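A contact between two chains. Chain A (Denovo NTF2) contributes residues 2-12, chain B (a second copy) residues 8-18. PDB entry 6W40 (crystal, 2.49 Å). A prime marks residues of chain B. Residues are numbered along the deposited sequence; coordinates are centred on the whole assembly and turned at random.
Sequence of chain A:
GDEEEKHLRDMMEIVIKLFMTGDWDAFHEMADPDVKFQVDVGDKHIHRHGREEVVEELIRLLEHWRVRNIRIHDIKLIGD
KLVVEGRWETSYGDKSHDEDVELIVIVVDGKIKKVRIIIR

Chain A (2-12) DEEEKHLRDMM
Chain B 8-18: LRDMMEIVIKL

Residues 2-12 of chain A form one helix, which continues later in the chain. Residues 8-16 of chain B are also helical and belong to a helix that begins earlier. The two axes run nearly parallel, with 24° between their N-to-C directions, a signed crossing angle of -24° and a closest approach of 12.1 Å. At that spacing the backbones stay apart and side chains bridge the gap. Met11 and Glu13′ set the register, with CA to CA at 8.5 Å. The contact buries 362 Å², both sides summed.

Glu3 points toward chain B. Its chi1 and chi2 are both t, so the side chain is extended; chi3 is -19°. Its OE2 lies 2.7 Å from Arg9′ NH1 and forms a salt bridge, pairing opposite charges near the exposed end of the contact. Arg9′ reaches it with chi1 t, chi2 t and chi3 p. Arg9′ NH2 also makes a salt bridge to Asp10′ OD1 at 3.5 Å, within its own helix.

One turn on, His7 follows Glu3 on the same side, and its N donates a hydrogen bond to Glu3 O at 3.1 Å. Chi1 is -143° and chi2 is 52°. Two chain B side chains border the buried ring. Arg9′ CD lies over one face, and Glu13′ CG sits at the edge, 3.1 Å from His7 NE2. That is a tight contact with carbon. Arg9′ CG is 4.1 Å from His7 NE2.

Another turn brings Met11, whose N donates a hydrogen bond to His7 O at 3.1 Å. Its CA-to-CB bond points sideways, but m, m, m torsions bring the end nearer chain B. Met11 SD lies close against the carboxylate, 3.2 Å from Glu13′ OE1. It is 4.3 Å from Lys17′ CG, a van der Waals contact with the aliphatic part of the lysine. Glu13′ has chi1 and chi2 m; Lys17′ is m, t, m, m. No hydrogen bond crosses between the stretches.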

# COMPACT_ATOMS: atom_id res chain seq x y z
N ASP A 2 13.94 -13.09 -12.03
CA ASP A 2 13.10 -13.60 -10.95
C ASP A 2 13.01 -12.63 -9.78
O ASP A 2 12.03 -12.67 -9.03
CB ASP A 2 13.63 -14.95 -10.46
CG ASP A 2 13.88 -15.92 -11.59
OD1 ASP A 2 14.92 -15.78 -12.28
OD2 ASP A 2 13.05 -16.83 -11.80
N GLU A 3 14.01 -11.75 -9.61
CA GLU A 3 14.02 -10.83 -8.48
C GLU A 3 13.00 -9.71 -8.66
O GLU A 3 12.17 -9.46 -7.78
CB GLU A 3 15.42 -10.26 -8.28
CG GLU A 3 15.49 -9.19 -7.21
CD GLU A 3 16.91 -8.74 -6.93
OE1 GLU A 3 17.85 -9.50 -7.27
OE2 GLU A 3 17.10 -7.64 -6.37
N GLU A 4 13.06 -9.01 -9.80
CA GLU A 4 12.17 -7.88 -10.01
C GLU A 4 10.71 -8.33 -10.07
O GLU A 4 9.82 -7.64 -9.58
CB GLU A 4 12.54 -7.12 -11.29
CG GLU A 4 12.05 -5.68 -11.30
CD GLU A 4 11.95 -5.10 -12.69
OE1 GLU A 4 10.83 -4.77 -13.12
OE2 GLU A 4 13.00 -4.98 -13.37
N GLU A 5 10.46 -9.50 -10.68
CA GLU A 5 9.11 -10.04 -10.71
C GLU A 5 8.56 -10.22 -9.31
O GLU A 5 7.42 -9.84 -9.01
CB GLU A 5 9.10 -11.36 -11.47
CG GLU A 5 7.76 -12.08 -11.47
CD GLU A 5 6.67 -11.26 -12.15
OE1 GLU A 5 5.48 -11.45 -11.81
OE2 GLU A 5 7.00 -10.43 -13.02
N LYS A 6 9.36 -10.81 -8.42
CA LYS A 6 8.95 -10.97 -7.02
C LYS A 6 8.65 -9.63 -6.38
O LYS A 6 7.70 -9.50 -5.60
CB LYS A 6 10.03 -11.72 -6.25
CG LYS A 6 9.90 -11.65 -4.74
CD LYS A 6 8.62 -12.30 -4.25
CE LYS A 6 8.51 -12.21 -2.74
NZ LYS A 6 8.79 -10.83 -2.26
N HIS A 7 9.43 -8.60 -6.71
CA HIS A 7 9.21 -7.29 -6.12
C HIS A 7 7.96 -6.63 -6.69
O HIS A 7 7.22 -5.95 -5.95
CB HIS A 7 10.43 -6.40 -6.35
CG HIS A 7 10.74 -5.51 -5.19
ND1 HIS A 7 10.88 -5.98 -3.90
CD2 HIS A 7 10.92 -4.17 -5.12
CE1 HIS A 7 11.14 -4.98 -3.09
NE2 HIS A 7 11.18 -3.87 -3.80
N LEU A 8 7.70 -6.80 -7.99
CA LEU A 8 6.46 -6.32 -8.57
C LEU A 8 5.25 -6.96 -7.89
O LEU A 8 4.23 -6.31 -7.68
CB LEU A 8 6.43 -6.61 -10.07
CG LEU A 8 6.90 -5.53 -11.05
CD1 LEU A 8 8.34 -5.13 -10.79
CD2 LEU A 8 6.73 -6.04 -12.47
N ARG A 9 5.37 -8.25 -7.55
CA ARG A 9 4.27 -8.94 -6.88
C ARG A 9 4.07 -8.41 -5.47
O ARG A 9 2.93 -8.22 -5.04
CB ARG A 9 4.54 -10.45 -6.87
CG ARG A 9 4.19 -11.14 -8.18
CD ARG A 9 5.30 -12.07 -8.65
NE ARG A 9 5.98 -12.73 -7.54
CZ ARG A 9 6.89 -13.69 -7.69
NH1 ARG A 9 7.23 -14.10 -8.91
NH2 ARG A 9 7.47 -14.23 -6.63
N ASP A 10 5.16 -8.17 -4.74
CA ASP A 10 5.05 -7.63 -3.39
C ASP A 10 4.30 -6.30 -3.38
O ASP A 10 3.38 -6.10 -2.57
CB ASP A 10 6.44 -7.47 -2.77
CG ASP A 10 6.73 -8.50 -1.70
OD1 ASP A 10 5.79 -8.90 -0.97
OD2 ASP A 10 7.90 -8.92 -1.57
N MET A 11 4.67 -5.39 -4.28
CA MET A 11 4.02 -4.08 -4.33
C MET A 11 2.53 -4.21 -4.63
O MET A 11 1.71 -3.51 -4.03
CB MET A 11 4.70 -3.20 -5.38
CG MET A 11 6.01 -2.58 -4.92
SD MET A 11 5.76 -1.32 -3.65
CE MET A 11 4.73 -0.15 -4.54
N MET A 12 2.16 -5.09 -5.56
CA MET A 12 0.75 -5.29 -5.87
C MET A 12 -0.02 -5.82 -4.68
O MET A 12 -1.22 -5.54 -4.53
CB MET A 12 0.60 -6.22 -7.07
CG MET A 12 0.78 -5.53 -8.42
SD MET A 12 0.64 -6.65 -9.82
CE MET A 12 -0.95 -7.42 -9.49
N LEU B 8 19.13 0.08 0.00
CA LEU B 8 18.69 1.23 -0.79
C LEU B 8 17.39 0.91 -1.53
O LEU B 8 16.47 1.73 -1.56
CB LEU B 8 19.78 1.64 -1.78
CG LEU B 8 19.51 2.90 -2.61
CD1 LEU B 8 19.53 4.14 -1.73
CD2 LEU B 8 20.52 3.03 -3.74
N ARG B 9 17.31 -0.27 -2.13
CA ARG B 9 16.09 -0.66 -2.84
C ARG B 9 14.90 -0.72 -1.88
O ARG B 9 13.84 -0.15 -2.15
CB ARG B 9 16.29 -2.01 -3.53
CG ARG B 9 15.04 -2.56 -4.18
CD ARG B 9 15.21 -4.03 -4.51
NE ARG B 9 15.57 -4.81 -3.33
CZ ARG B 9 15.67 -6.13 -3.30
NH1 ARG B 9 15.43 -6.84 -4.40
NH2 ARG B 9 16.01 -6.75 -2.18
N ASP B 10 15.08 -1.41 -0.75
CA ASP B 10 13.98 -1.53 0.21
C ASP B 10 13.59 -0.18 0.79
O ASP B 10 12.40 0.11 0.96
CB ASP B 10 14.36 -2.50 1.34
CG ASP B 10 14.32 -3.95 0.90
OD1 ASP B 10 15.35 -4.46 0.40
OD2 ASP B 10 13.26 -4.59 1.04
N MET B 11 14.58 0.68 1.08
CA MET B 11 14.28 1.99 1.63
C MET B 11 13.47 2.82 0.65
O MET B 11 12.48 3.46 1.02
CB MET B 11 15.58 2.72 2.01
CG MET B 11 16.27 2.20 3.26
SD MET B 11 15.40 2.56 4.80
CE MET B 11 14.50 1.03 5.08
N MET B 12 13.86 2.83 -0.63
CA MET B 12 13.11 3.57 -1.63
C MET B 12 11.70 3.01 -1.79
O MET B 12 10.75 3.77 -1.99
CB MET B 12 13.85 3.55 -2.97
CG MET B 12 15.20 4.26 -2.94
SD MET B 12 15.06 5.98 -2.45
CE MET B 12 16.79 6.46 -2.40
N GLU B 13 11.56 1.69 -1.69
CA GLU B 13 10.23 1.09 -1.80
C GLU B 13 9.37 1.41 -0.59
O GLU B 13 8.18 1.72 -0.74
CB GLU B 13 10.37 -0.42 -1.99
CG GLU B 13 11.02 -0.81 -3.29
CD GLU B 13 10.05 -0.79 -4.45
OE1 GLU B 13 8.89 -1.22 -4.26
OE2 GLU B 13 10.44 -0.34 -5.55
N ILE B 14 9.95 1.33 0.61
CA ILE B 14 9.21 1.70 1.81
C ILE B 14 8.75 3.15 1.71
O ILE B 14 7.61 3.47 2.07
CB ILE B 14 10.07 1.46 3.07
CG1 ILE B 14 10.28 -0.04 3.29
CG2 ILE B 14 9.43 2.08 4.29
CD1 ILE B 14 11.17 -0.37 4.47
N VAL B 15 9.61 4.02 1.19
CA VAL B 15 9.26 5.43 1.02
C VAL B 15 8.01 5.58 0.16
O VAL B 15 7.12 6.40 0.46
CB VAL B 15 10.45 6.21 0.43
CG1 VAL B 15 10.00 7.54 -0.16
CG2 VAL B 15 11.51 6.44 1.50
N ILE B 16 7.91 4.80 -0.92
CA ILE B 16 6.75 4.90 -1.81
C ILE B 16 5.49 4.45 -1.09
O ILE B 16 4.41 5.02 -1.30
CB ILE B 16 6.99 4.09 -3.09
CG1 ILE B 16 8.27 4.56 -3.77
CG2 ILE B 16 5.81 4.22 -4.04
CD1 ILE B 16 8.34 6.05 -3.96
N LYS B 17 5.60 3.44 -0.23
CA LYS B 17 4.43 2.92 0.46
C LYS B 17 3.84 3.90 1.47
O LYS B 17 2.85 3.56 2.13
CB LYS B 17 4.78 1.60 1.15
CG LYS B 17 5.04 0.47 0.16
CD LYS B 17 5.29 -0.86 0.86
CE LYS B 17 6.63 -0.87 1.56
NZ LYS B 17 7.77 -0.80 0.61
N LEU B 18 4.41 5.10 1.61
CA LEU B 18 3.76 6.16 2.37
C LEU B 18 2.74 6.93 1.53
O LEU B 18 2.25 7.97 1.99
CB LEU B 18 4.81 7.10 2.96
CG LEU B 18 5.64 6.55 4.13
CD1 LEU B 18 4.85 5.55 4.96
CD2 LEU B 18 6.92 5.93 3.65